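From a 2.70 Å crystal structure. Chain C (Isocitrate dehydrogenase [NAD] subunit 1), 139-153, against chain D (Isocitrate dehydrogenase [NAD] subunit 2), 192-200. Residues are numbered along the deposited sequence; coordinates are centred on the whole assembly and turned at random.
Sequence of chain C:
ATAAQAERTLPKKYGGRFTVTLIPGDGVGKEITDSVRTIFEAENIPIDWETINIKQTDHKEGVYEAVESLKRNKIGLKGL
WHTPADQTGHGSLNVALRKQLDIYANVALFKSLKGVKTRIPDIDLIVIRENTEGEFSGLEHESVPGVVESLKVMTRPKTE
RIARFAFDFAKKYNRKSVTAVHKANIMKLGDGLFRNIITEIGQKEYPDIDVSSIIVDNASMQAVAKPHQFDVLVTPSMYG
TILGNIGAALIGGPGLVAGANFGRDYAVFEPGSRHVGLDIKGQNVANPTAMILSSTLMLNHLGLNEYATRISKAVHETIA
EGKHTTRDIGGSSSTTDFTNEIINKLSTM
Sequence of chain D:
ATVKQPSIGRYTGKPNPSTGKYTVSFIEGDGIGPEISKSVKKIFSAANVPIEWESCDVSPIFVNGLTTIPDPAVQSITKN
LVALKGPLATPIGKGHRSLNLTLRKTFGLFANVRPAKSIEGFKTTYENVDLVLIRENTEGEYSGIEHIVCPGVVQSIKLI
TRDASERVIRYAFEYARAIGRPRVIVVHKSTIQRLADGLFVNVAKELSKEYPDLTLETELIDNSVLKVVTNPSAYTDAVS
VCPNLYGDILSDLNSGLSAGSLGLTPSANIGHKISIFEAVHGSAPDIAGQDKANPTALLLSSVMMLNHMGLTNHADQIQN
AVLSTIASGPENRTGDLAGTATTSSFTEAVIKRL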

# COMPACT_ATOMS: atom_id res chain seq x y z
N LEU C 139 26.26 4.34 9.90
CA LEU C 139 26.09 4.83 11.25
C LEU C 139 27.52 5.04 11.73
O LEU C 139 28.39 4.23 11.42
CB LEU C 139 25.39 3.81 12.13
CG LEU C 139 25.39 4.29 13.58
CD1 LEU C 139 24.17 5.13 13.82
CD2 LEU C 139 25.44 3.13 14.53
N GLU C 140 27.78 6.13 12.44
CA GLU C 140 29.09 6.29 13.04
C GLU C 140 28.92 6.59 14.50
O GLU C 140 28.00 7.33 14.88
CB GLU C 140 29.90 7.39 12.36
CG GLU C 140 30.54 6.99 11.04
CD GLU C 140 31.43 8.10 10.47
OE1 GLU C 140 32.46 7.78 9.80
OE2 GLU C 140 31.10 9.29 10.70
N HIS C 141 29.77 6.02 15.34
CA HIS C 141 29.68 6.33 16.75
C HIS C 141 31.02 6.31 17.43
O HIS C 141 31.92 5.63 16.98
CB HIS C 141 28.66 5.41 17.44
CG HIS C 141 29.12 3.99 17.57
ND1 HIS C 141 29.39 3.42 18.80
CD2 HIS C 141 29.35 3.04 16.65
CE1 HIS C 141 29.78 2.17 18.61
NE2 HIS C 141 29.76 1.91 17.32
N GLU C 142 31.15 7.13 18.47
CA GLU C 142 32.30 7.13 19.37
C GLU C 142 31.79 6.66 20.73
O GLU C 142 31.20 7.44 21.47
CB GLU C 142 32.93 8.52 19.48
CG GLU C 142 34.33 8.54 20.13
CD GLU C 142 35.07 9.88 19.96
OE1 GLU C 142 34.51 10.80 19.29
OE2 GLU C 142 36.20 10.01 20.49
N SER C 143 31.98 5.39 21.03
CA SER C 143 31.40 4.80 22.22
C SER C 143 32.40 4.69 23.35
O SER C 143 32.03 4.81 24.51
CB SER C 143 30.73 3.45 21.91
OG SER C 143 29.39 3.64 21.47
N VAL C 144 33.67 4.47 23.02
CA VAL C 144 34.72 4.71 23.98
C VAL C 144 35.56 5.85 23.44
O VAL C 144 35.80 5.92 22.24
CB VAL C 144 35.58 3.47 24.22
CG1 VAL C 144 34.96 2.27 23.54
CG2 VAL C 144 36.99 3.69 23.71
N PRO C 145 35.99 6.77 24.32
CA PRO C 145 36.67 7.99 23.87
C PRO C 145 37.93 7.71 23.06
O PRO C 145 38.76 6.87 23.45
CB PRO C 145 37.01 8.69 25.19
CG PRO C 145 35.96 8.20 26.14
CD PRO C 145 35.79 6.75 25.78
N GLY C 146 38.05 8.40 21.93
CA GLY C 146 39.16 8.18 21.01
C GLY C 146 39.03 7.00 20.05
O GLY C 146 39.99 6.61 19.41
N VAL C 147 37.84 6.43 19.97
CA VAL C 147 37.60 5.34 19.04
C VAL C 147 36.34 5.57 18.24
O VAL C 147 35.24 5.55 18.78
CB VAL C 147 37.47 4.01 19.76
CG1 VAL C 147 37.09 2.94 18.75
CG2 VAL C 147 38.77 3.68 20.43
N VAL C 148 36.49 5.78 16.94
CA VAL C 148 35.33 5.93 16.08
C VAL C 148 35.06 4.68 15.26
O VAL C 148 35.96 4.13 14.63
CB VAL C 148 35.46 7.13 15.17
CG1 VAL C 148 34.30 7.18 14.23
CG2 VAL C 148 35.49 8.38 16.01
N GLU C 149 33.82 4.25 15.27
CA GLU C 149 33.40 3.06 14.53
C GLU C 149 32.36 3.35 13.44
O GLU C 149 31.37 4.01 13.69
CB GLU C 149 32.85 2.02 15.49
CG GLU C 149 32.93 0.61 14.95
CD GLU C 149 32.43 -0.41 15.93
OE1 GLU C 149 31.20 -0.40 16.18
OE2 GLU C 149 33.25 -1.22 16.43
N SER C 150 32.60 2.85 12.24
CA SER C 150 31.67 3.01 11.14
C SER C 150 30.96 1.70 10.86
O SER C 150 31.57 0.64 10.87
CB SER C 150 32.41 3.44 9.87
OG SER C 150 32.99 4.71 10.02
N LEU C 151 29.66 1.78 10.58
CA LEU C 151 28.87 0.62 10.20
C LEU C 151 28.13 0.92 8.90
O LEU C 151 27.19 1.70 8.89
CB LEU C 151 27.86 0.28 11.30
CG LEU C 151 28.40 -0.09 12.67
CD1 LEU C 151 27.30 0.03 13.65
CD2 LEU C 151 28.89 -1.48 12.64
N LYS C 152 28.54 0.33 7.80
CA LYS C 152 27.97 0.68 6.51
C LYS C 152 27.33 -0.57 5.89
O LYS C 152 27.76 -1.67 6.16
CB LYS C 152 29.03 1.32 5.59
CG LYS C 152 29.52 2.72 6.04
CD LYS C 152 30.65 3.22 5.11
CE LYS C 152 31.42 4.46 5.64
NZ LYS C 152 32.70 4.69 4.84
N VAL C 153 26.29 -0.42 5.07
CA VAL C 153 25.69 -1.58 4.43
C VAL C 153 25.76 -1.53 2.91
O VAL C 153 25.77 -0.45 2.30
CB VAL C 153 24.21 -1.80 4.84
CG1 VAL C 153 24.09 -1.97 6.29
CG2 VAL C 153 23.34 -0.66 4.39
N ILE D 192 32.20 17.01 8.44
CA ILE D 192 31.01 17.15 9.29
C ILE D 192 30.02 15.98 9.17
O ILE D 192 29.20 15.75 10.07
CB ILE D 192 30.27 18.50 9.04
CG1 ILE D 192 29.56 18.98 10.32
CG2 ILE D 192 29.35 18.40 7.79
CD1 ILE D 192 30.51 19.32 11.50
N GLN D 193 30.09 15.25 8.06
CA GLN D 193 29.21 14.11 7.81
C GLN D 193 29.87 12.75 8.13
O GLN D 193 29.23 11.69 8.02
CB GLN D 193 28.68 14.15 6.37
CG GLN D 193 27.67 15.27 6.13
CD GLN D 193 26.25 14.92 6.58
OE1 GLN D 193 25.53 14.16 5.92
NE2 GLN D 193 25.83 15.51 7.71
N ARG D 194 31.15 12.81 8.50
CA ARG D 194 31.88 11.67 9.07
C ARG D 194 32.80 12.10 10.22
O ARG D 194 33.85 12.68 10.00
CB ARG D 194 32.65 10.86 8.01
CG ARG D 194 32.94 11.56 6.69
CD ARG D 194 32.00 11.12 5.57
NE ARG D 194 32.33 9.82 4.95
CZ ARG D 194 33.34 9.01 5.29
NH1 ARG D 194 33.51 7.86 4.65
NH2 ARG D 194 34.18 9.34 6.27
N LEU D 195 32.40 11.80 11.45
CA LEU D 195 33.18 12.15 12.63
C LEU D 195 34.38 11.21 12.80
O LEU D 195 35.13 11.32 13.77
CB LEU D 195 32.29 12.17 13.88
CG LEU D 195 31.96 10.88 14.64
CD1 LEU D 195 30.65 11.04 15.37
CD2 LEU D 195 31.87 9.71 13.71
N ALA D 196 34.56 10.30 11.86
CA ALA D 196 35.80 9.52 11.80
C ALA D 196 36.94 10.36 11.22
O ALA D 196 38.08 10.27 11.65
CB ALA D 196 35.59 8.28 10.96
N ASP D 197 36.62 11.17 10.23
CA ASP D 197 37.59 12.09 9.67
C ASP D 197 37.72 13.30 10.57
O ASP D 197 38.74 13.96 10.57
CB ASP D 197 37.19 12.50 8.24
CG ASP D 197 37.37 11.36 7.22
OD1 ASP D 197 38.52 10.98 6.92
OD2 ASP D 197 36.36 10.84 6.73
N GLY D 198 36.68 13.59 11.35
CA GLY D 198 36.79 14.65 12.33
C GLY D 198 37.83 14.32 13.38
O GLY D 198 38.50 15.20 13.90
N LEU D 199 37.97 13.05 13.71
CA LEU D 199 38.90 12.64 14.77
C LEU D 199 40.31 12.72 14.26
O LEU D 199 41.23 13.12 14.97
CB LEU D 199 38.57 11.23 15.29
CG LEU D 199 39.61 10.53 16.18
CD1 LEU D 199 38.98 9.48 17.07
CD2 LEU D 199 40.70 9.88 15.36
N PHE D 200 40.49 12.32 13.01
CA PHE D 200 41.79 12.37 12.38
C PHE D 200 42.27 13.83 12.20
O PHE D 200 43.43 14.15 12.41
CB PHE D 200 41.70 11.66 11.04
CG PHE D 200 43.01 11.29 10.46
CD1 PHE D 200 43.69 10.18 10.91
CD2 PHE D 200 43.57 12.05 9.44
CE1 PHE D 200 44.91 9.83 10.37
CE2 PHE D 200 44.78 11.71 8.89
CZ PHE D 200 45.45 10.59 9.36

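The chain C stretch is a β-hairpin, its strands joined by a type II turn from V144(C) to V147(C), and one face of it receives a chain D segment that is helical in its later part. The second strand, 147-153, runs nearly antiparallel to that helix, at 153°, with the axes 8.4 Å apart at closest approach. Alternation along the strands decides who takes part: E140(C), E142(C), V148(C) and K152(C) point toward chain D, whereas H141(C) and E149(C) point away and bond to each other, NE2 of the histidine lying 3.0 Å from OE1 of the glutamate.

E140(C) and L195(D) cover the most surface. The glutamate reaches the backbone at L195(D), where its OE2 accepts a weak hydrogen bond from the backbone N of L195(D), at 2.9 Å and a poor angle of 124°. A carboxylate oxygen suits this place because it can accept from the backbone N of L195(D). S150(C) OG donates a weak hydrogen bond to E140(C) OE1, at 3.1 Å.

Beside this polar contact lies an apolar one centred on V148(C). Its CG1 meets L195(D) CD2 at 3.5 Å and A196(D) CB at 3.7 Å, while CG2 packs 3.8 Å from L199(D) CD1. The small alanine lets the backbones come close, with the CA atoms of V148(C) and A196(D) 5.6 Å apart; the leucines, one helical turn from each other, extend the greasy surface. L199(D) CD1 also lies 3.8 Å from G146(C) O, at the turn, where a positive phi favours glycine.

Charge is less well matched at K152(C), whose NZ sits 3.3 Å from R194(D) NH1: both are donors, so no hydrogen bond forms. The arginine instead makes a salt bridge within its own chain, NH2 of R194(D) to OD2 of D197(D) at 2.7 Å.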